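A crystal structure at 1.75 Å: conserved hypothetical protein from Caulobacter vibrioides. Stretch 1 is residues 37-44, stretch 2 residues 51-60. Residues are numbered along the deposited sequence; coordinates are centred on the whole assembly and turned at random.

Stretch 1 37-44: DSLNVGRG
Stretch 2, residues 51-60: DVEENRARIA

A loop without regular secondary structure can be fixed to a helix when a backbone acceptor and a charged side chain find partners on it, and residues 37-44 and 51-60 of this Caulobacter protein illustrate the principle. Stretch 2 is helical throughout, phi/psi near -64/-41, with backbone bonds running from N55 N to D51 O (2.9 Å) through A60 N to R56 O (2.9 Å). The register runs in opposite senses: the loop advances from L39 to V41 as the helix steps back from N55 to V52, CA atoms 5.5 Å apart for L39 and N55, 5.2 Å for V41 and V52. Loop phi/psi are S38 91/-110, L39 -83/61, N40 -91/121 and V41 -105/6; together the stretches bury 575 Å².

Asparagine serves this irregular backbone well, because one amide both donates and accepts. N55 (chi1 m, chi2 -41°) points toward the loop, and its ND2 donates to N40 O at 2.9 Å. N55 OD1 is satisfied elsewhere in the structure; its 3.0 Å approach to S38 O joins two acceptors, not a hydrogen bond. S38 O accepts from N40 N (3.1 Å). N40, chi1 t, reaches forward with OD1, also bonded elsewhere, to accept from G42 N at 3.0 Å; its ND2 is satisfied by a residue just beyond the stretches.

Aliphatic side chains pack beside the polar contacts. I59 (m, t) brings CD1 to 3.4 Å from V41 CG1 (V41 chi1 m) and 4.0 Å from L39 CD2 (L39 chi1 -148°, chi2 p); L39 CD1 lies 3.8 Å from N55 CB. V52, chi1 t, sets CG1 3.6 Å from V41 O and CG2 3.8 Å from N40 ND2.

The charged end is built by R43, nearly extended (m, t, t, chi4 176°). NE donates to E53 OE2 at 2.7 Å and NH2 to E53 OE1 at 3.1 Å, a salt bridge at the guanidinium edge for which E53 folds m, m. Over one face of the R43 guanidinium lies R56 (m, t, p, chi4 109°), stacked flat, centres 3.2 Å apart and planes at 11°. R43 NH2 and R56 NE, both donors, approach to 3.3 Å without bonding; E53 supplies negative charge beside this like-charged pair.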

# COMPACT_ATOMS: atom_id res chain seq x y z
N ASP A 37 -18.54 -5.07 0.69
CA ASP A 37 -18.83 -5.66 -0.62
C ASP A 37 -17.67 -6.28 -1.40
O ASP A 37 -16.90 -5.61 -2.07
CB ASP A 37 -19.59 -4.66 -1.49
CG ASP A 37 -19.94 -5.21 -2.87
OD1 ASP A 37 -20.08 -6.45 -3.01
OD2 ASP A 37 -20.08 -4.41 -3.82
N SER A 38 -17.53 -7.61 -1.25
CA SER A 38 -16.64 -8.49 -2.01
C SER A 38 -15.28 -8.61 -1.34
O SER A 38 -15.06 -9.36 -0.38
CB SER A 38 -16.48 -7.98 -3.44
OG SER A 38 -16.48 -9.05 -4.37
N LEU A 39 -14.22 -8.02 -1.97
CA LEU A 39 -12.83 -8.28 -1.58
C LEU A 39 -12.16 -7.55 -0.42
O LEU A 39 -11.13 -6.90 -0.60
CB LEU A 39 -11.94 -8.18 -2.82
CG LEU A 39 -10.71 -9.08 -2.84
CD1 LEU A 39 -11.14 -10.54 -2.85
CD2 LEU A 39 -9.89 -8.78 -4.09
N ASN A 40 -12.70 -7.72 0.78
CA ASN A 40 -12.14 -7.10 1.97
C ASN A 40 -11.13 -8.04 2.64
O ASN A 40 -11.47 -9.16 3.03
CB ASN A 40 -13.27 -6.77 2.95
CG ASN A 40 -12.76 -6.35 4.31
OD1 ASN A 40 -11.77 -5.63 4.41
ND2 ASN A 40 -13.45 -6.78 5.36
N VAL A 41 -9.89 -7.57 2.78
CA VAL A 41 -8.84 -8.39 3.39
C VAL A 41 -8.49 -7.97 4.81
O VAL A 41 -7.56 -8.52 5.41
CB VAL A 41 -7.55 -8.36 2.53
CG1 VAL A 41 -7.83 -8.92 1.14
CG2 VAL A 41 -7.01 -6.94 2.45
N GLY A 42 -9.24 -7.02 5.36
CA GLY A 42 -8.98 -6.54 6.71
C GLY A 42 -9.31 -7.47 7.87
O GLY A 42 -10.46 -7.57 8.29
N ARG A 43 -8.29 -8.14 8.39
CA ARG A 43 -8.49 -9.05 9.52
C ARG A 43 -8.86 -8.27 10.79
O ARG A 43 -9.43 -8.83 11.73
CB ARG A 43 -7.22 -9.87 9.76
CG ARG A 43 -7.09 -11.08 8.85
CD ARG A 43 -5.77 -11.79 9.08
NE ARG A 43 -5.74 -13.10 8.45
CZ ARG A 43 -4.67 -13.90 8.44
NH1 ARG A 43 -3.55 -13.50 9.03
NH2 ARG A 43 -4.74 -15.09 7.87
N GLY A 44 -8.53 -6.98 10.80
CA GLY A 44 -8.83 -6.16 11.96
C GLY A 44 -10.14 -5.41 11.82
O GLY A 44 -10.49 -4.60 12.68
N ASP A 51 -15.29 -14.59 5.92
CA ASP A 51 -15.31 -13.99 4.59
C ASP A 51 -13.95 -13.36 4.31
O ASP A 51 -13.41 -13.49 3.21
CB ASP A 51 -16.43 -12.94 4.48
CG ASP A 51 -17.82 -13.56 4.35
OD1 ASP A 51 -17.92 -14.77 4.04
OD2 ASP A 51 -18.82 -12.84 4.55
N VAL A 52 -13.40 -12.67 5.31
CA VAL A 52 -12.10 -12.03 5.16
C VAL A 52 -11.06 -13.08 4.79
O VAL A 52 -10.23 -12.87 3.91
CB VAL A 52 -11.66 -11.33 6.46
CG1 VAL A 52 -10.22 -10.84 6.33
CG2 VAL A 52 -12.59 -10.16 6.77
N GLU A 53 -11.11 -14.23 5.45
CA GLU A 53 -10.17 -15.30 5.14
C GLU A 53 -10.36 -15.82 3.72
O GLU A 53 -9.38 -16.16 3.05
CB GLU A 53 -10.32 -16.44 6.15
CG GLU A 53 -9.79 -16.07 7.53
CD GLU A 53 -8.34 -15.61 7.47
OE1 GLU A 53 -7.48 -16.40 7.04
OE2 GLU A 53 -8.06 -14.45 7.86
N GLU A 54 -11.61 -15.89 3.27
CA GLU A 54 -11.89 -16.37 1.92
C GLU A 54 -11.34 -15.37 0.91
O GLU A 54 -10.79 -15.76 -0.12
CB GLU A 54 -13.39 -16.55 1.72
CG GLU A 54 -13.85 -16.74 0.28
CD GLU A 54 -13.35 -18.03 -0.36
OE1 GLU A 54 -12.96 -18.95 0.37
OE2 GLU A 54 -13.37 -18.12 -1.61
N ASN A 55 -11.48 -14.09 1.20
CA ASN A 55 -10.97 -13.07 0.29
C ASN A 55 -9.45 -13.18 0.19
O ASN A 55 -8.88 -13.11 -0.90
CB ASN A 55 -11.38 -11.67 0.74
CG ASN A 55 -12.88 -11.47 0.69
OD1 ASN A 55 -13.54 -11.92 -0.25
ND2 ASN A 55 -13.43 -10.80 1.70
N ARG A 56 -8.80 -13.36 1.33
CA ARG A 56 -7.35 -13.49 1.36
C ARG A 56 -6.91 -14.73 0.57
O ARG A 56 -5.90 -14.70 -0.13
CB ARG A 56 -6.84 -13.61 2.81
CG ARG A 56 -6.83 -12.30 3.57
CD ARG A 56 -6.43 -12.51 5.03
NE ARG A 56 -5.17 -13.23 5.14
CZ ARG A 56 -4.02 -12.70 5.54
NH1 ARG A 56 -3.96 -11.42 5.88
NH2 ARG A 56 -2.93 -13.44 5.60
N ALA A 57 -7.69 -15.80 0.68
CA ALA A 57 -7.37 -17.03 -0.04
C ALA A 57 -7.48 -16.83 -1.54
O ALA A 57 -6.67 -17.34 -2.32
CB ALA A 57 -8.29 -18.15 0.41
N ARG A 58 -8.48 -16.06 -1.96
CA ARG A 58 -8.67 -15.80 -3.39
C ARG A 58 -7.47 -15.06 -3.95
O ARG A 58 -7.00 -15.36 -5.05
CB ARG A 58 -9.94 -14.99 -3.61
CG ARG A 58 -11.18 -15.74 -3.20
CD ARG A 58 -12.46 -15.07 -3.63
NE ARG A 58 -13.57 -16.01 -3.45
CZ ARG A 58 -14.75 -15.93 -4.06
NH1 ARG A 58 -15.00 -14.94 -4.91
NH2 ARG A 58 -15.66 -16.86 -3.84
N ILE A 59 -6.98 -14.08 -3.19
CA ILE A 59 -5.83 -13.30 -3.61
C ILE A 59 -4.59 -14.18 -3.66
O ILE A 59 -3.81 -14.12 -4.61
CB ILE A 59 -5.61 -12.10 -2.66
CG1 ILE A 59 -6.71 -11.07 -2.89
CG2 ILE A 59 -4.23 -11.49 -2.90
CD1 ILE A 59 -6.67 -9.90 -1.93
N ALA A 60 -4.42 -15.02 -2.64
CA ALA A 60 -3.28 -15.92 -2.59
C ALA A 60 -3.32 -16.84 -3.80
O ALA A 60 -2.28 -17.13 -4.40
CB ALA A 60 -3.31 -16.74 -1.30